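PDB 2W1J: putative sortase from Streptococcus pneumoniae, which probably acts as a pilus-specific class C sortase, a transpeptidase that joins pilin subunits covalently during assembly of the pneumococcal pilus fibre. Local coordinates for residues A[35-41]-A[160-165]. Sequence-based numbering, arbitrary orientation.
Sequences LNNVVSG and FDDLLI
Val39, Asn37 and Phe160, with 80, 70 and 63 Å² covered, carry most of the 369 Å² buried where residues 35-41 meet residues 160-165. Neither segment is a regular helix or strand; CA atoms pair Val39 with Phe160 and Asn37 with Leu164, each 6.7 Å apart. Residues 160-163 turn, Leu163 N bonding to Phe160 O at 2.9 Å, before Leu164 (phi/psi -93/164) and Ile165 (-60/136) extend. Val39 (chi1 t) and Phe160 (chi1 -54°, chi2 -43°) point their CA-to-CB bonds toward each other's segment; Val39 CG1 lies 3.7 Å from the Phe160 ring centroid, 6° off the normal, which defines a CH-pi contact. Val39 CG2 also meets Leu163 CB and Leu164 CD2, both at 4.1 Å, and Gly41 C approaches Phe160 CZ at 3.8 Å. On the closed beta-barrel of the sortase fold, this contact sets the loop after helix 18-33, the second of two N-terminal helices, against the loop joining strands 144-155 and 170-178, with Leu96 packing on both Val39 and Leu163. Asn37, the centre of an inverse gamma turn (phi/psi -86/72; Val38 N to Asn36 O, 2.9 Å), supplies the polar link. With chi1 t, its OD1 accepts a hydrogen bond from Ile165 N at 2.9 Å, nearly linear at 173°. Its ND2 donates to a water at 2.9 Å, which donates to Leu163 O at 2.7 Å; Gly98 O is a further partner of ND2. Beyond this amide, Leu35 CD2 and Ile165 CD1 touch at 4.0 Å.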
loop_
_atom_site.group_PDB
_atom_site.type_symbol
_atom_site.label_atom_id
_atom_site.label_comp_id
_atom_site.label_asym_id
_atom_site.label_seq_id
_atom_site.Cartn_x
_atom_site.Cartn_y
_atom_site.Cartn_z
ATOM N N LEU A 35 -10.204 2.351 -13.223
ATOM C CA LEU A 35 -10.414 2.691 -11.824
ATOM C C LEU A 35 -11.348 3.876 -11.618
ATOM O O LEU A 35 -11.148 4.944 -12.193
ATOM C CB LEU A 35 -9.074 2.997 -11.167
ATOM C CG LEU A 35 -9.134 3.416 -9.696
ATOM C CD1 LEU A 35 -9.563 2.251 -8.830
ATOM C CD2 LEU A 35 -7.777 3.960 -9.255
ATOM N N ASN A 36 -12.339 3.692 -10.755
ATOM C CA ASN A 36 -13.094 4.806 -10.206
ATOM C C ASN A 36 -12.297 5.370 -9.033
ATOM O O ASN A 36 -12.337 4.823 -7.935
ATOM C CB ASN A 36 -14.479 4.346 -9.743
ATOM C CG ASN A 36 -15.315 5.484 -9.191
ATOM O OD1 ASN A 36 -15.167 6.638 -9.599
ATOM N ND2 ASN A 36 -16.198 5.165 -8.251
ATOM N N ASN A 37 -11.562 6.448 -9.287
ATOM C CA ASN A 37 -10.534 6.930 -8.361
ATOM C C ASN A 37 -11.167 7.841 -7.312
ATOM O O ASN A 37 -10.999 9.064 -7.325
ATOM C CB ASN A 37 -9.426 7.643 -9.155
ATOM C CG ASN A 37 -8.203 8.002 -8.319
ATOM O OD1 ASN A 37 -7.533 8.993 -8.617
ATOM N ND2 ASN A 37 -7.869 7.179 -7.322
ATOM N N VAL A 38 -11.916 7.211 -6.414
ATOM C CA VAL A 38 -12.600 7.906 -5.334
ATOM C C VAL A 38 -12.264 7.179 -4.045
ATOM O O VAL A 38 -12.505 5.976 -3.920
ATOM C CB VAL A 38 -14.128 7.916 -5.546
ATOM C CG1 VAL A 38 -14.832 8.528 -4.340
ATOM C CG2 VAL A 38 -14.481 8.666 -6.823
ATOM N N VAL A 39 -11.689 7.906 -3.092
ATOM C CA VAL A 39 -11.201 7.257 -1.893
ATOM C C VAL A 39 -12.356 6.757 -1.051
ATOM O O VAL A 39 -13.299 7.494 -0.752
ATOM C CB VAL A 39 -10.265 8.157 -1.078
ATOM C CG1 VAL A 39 -10.069 7.592 0.327
ATOM C CG2 VAL A 39 -8.926 8.269 -1.798
ATOM N N SER A 40 -12.285 5.480 -0.697
ATOM C CA SER A 40 -13.347 4.820 0.045
ATOM C C SER A 40 -13.702 5.571 1.325
ATOM O O SER A 40 -14.875 5.799 1.616
ATOM C CB SER A 40 -12.936 3.379 0.355
ATOM O OG SER A 40 -11.586 3.329 0.794
ATOM N N GLY A 41 -12.688 5.972 2.084
ATOM C CA GLY A 41 -12.913 6.683 3.341
ATOM C C GLY A 41 -11.660 6.729 4.201
ATOM O O GLY A 41 -10.618 6.192 3.824
ATOM N N PHE A 160 -8.717 13.960 0.968
ATOM C CA PHE A 160 -8.138 12.907 0.137
ATOM C C PHE A 160 -7.434 13.433 -1.112
ATOM O O PHE A 160 -6.987 12.643 -1.951
ATOM C CB PHE A 160 -9.224 11.908 -0.275
ATOM C CG PHE A 160 -10.000 11.346 0.885
ATOM C CD1 PHE A 160 -9.349 10.958 2.044
ATOM C CD2 PHE A 160 -11.376 11.204 0.817
ATOM C CE1 PHE A 160 -10.057 10.438 3.115
ATOM C CE2 PHE A 160 -12.090 10.679 1.881
ATOM C CZ PHE A 160 -11.426 10.298 3.035
ATOM N N ASP A 161 -7.318 14.752 -1.240
ATOM C CA ASP A 161 -6.790 15.352 -2.470
ATOM C C ASP A 161 -5.410 14.791 -2.829
ATOM O O ASP A 161 -5.098 14.567 -4.003
ATOM C CB ASP A 161 -6.675 16.874 -2.318
ATOM C CG ASP A 161 -8.025 17.577 -2.268
ATOM O OD1 ASP A 161 -9.060 16.922 -2.507
ATOM O OD2 ASP A 161 -8.039 18.796 -1.984
ATOM N N ASP A 162 -4.573 14.569 -1.820
ATOM C CA ASP A 162 -3.198 14.157 -2.047
ATOM C C ASP A 162 -3.070 12.653 -2.244
ATOM O O ASP A 162 -1.943 12.152 -2.351
ATOM C CB ASP A 162 -2.328 14.582 -0.867
ATOM C CG ASP A 162 -2.422 16.061 -0.599
ATOM O OD1 ASP A 162 -1.950 16.841 -1.449
ATOM O OD2 ASP A 162 -2.972 16.446 0.450
ATOM N N LEU A 163 -4.198 11.945 -2.245
ATOM C CA LEU A 163 -4.223 10.490 -2.380
ATOM C C LEU A 163 -4.698 10.042 -3.751
ATOM O O LEU A 163 -4.771 8.845 -4.013
ATOM C CB LEU A 163 -5.140 9.882 -1.316
ATOM C CG LEU A 163 -4.736 10.201 0.128
ATOM C CD1 LEU A 163 -5.713 9.545 1.098
ATOM C CD2 LEU A 163 -3.313 9.749 0.413
ATOM N N LEU A 164 -5.043 10.997 -4.606
ATOM C CA LEU A 164 -5.625 10.688 -5.906
ATOM C C LEU A 164 -4.554 10.602 -6.988
ATOM O O LEU A 164 -3.431 11.077 -6.814
ATOM C CB LEU A 164 -6.658 11.752 -6.274
ATOM C CG LEU A 164 -7.827 11.868 -5.295
ATOM C CD1 LEU A 164 -8.770 12.972 -5.755
ATOM C CD2 LEU A 164 -8.569 10.540 -5.150
ATOM N N ILE A 165 -4.905 10.011 -8.121
ATOM C CA ILE A 165 -3.971 9.907 -9.236
ATOM C C ILE A 165 -3.543 11.291 -9.699
ATOM O O ILE A 165 -4.376 12.191 -9.838
ATOM C CB ILE A 165 -4.597 9.115 -10.413
ATOM C CG1 ILE A 165 -4.721 7.639 -10.027
ATOM C CG2 ILE A 165 -3.788 9.281 -11.684
ATOM C CD1 ILE A 165 -5.604 6.845 -10.971
HETATM O O HOH W 1 -5.240 7.135 -6.057
#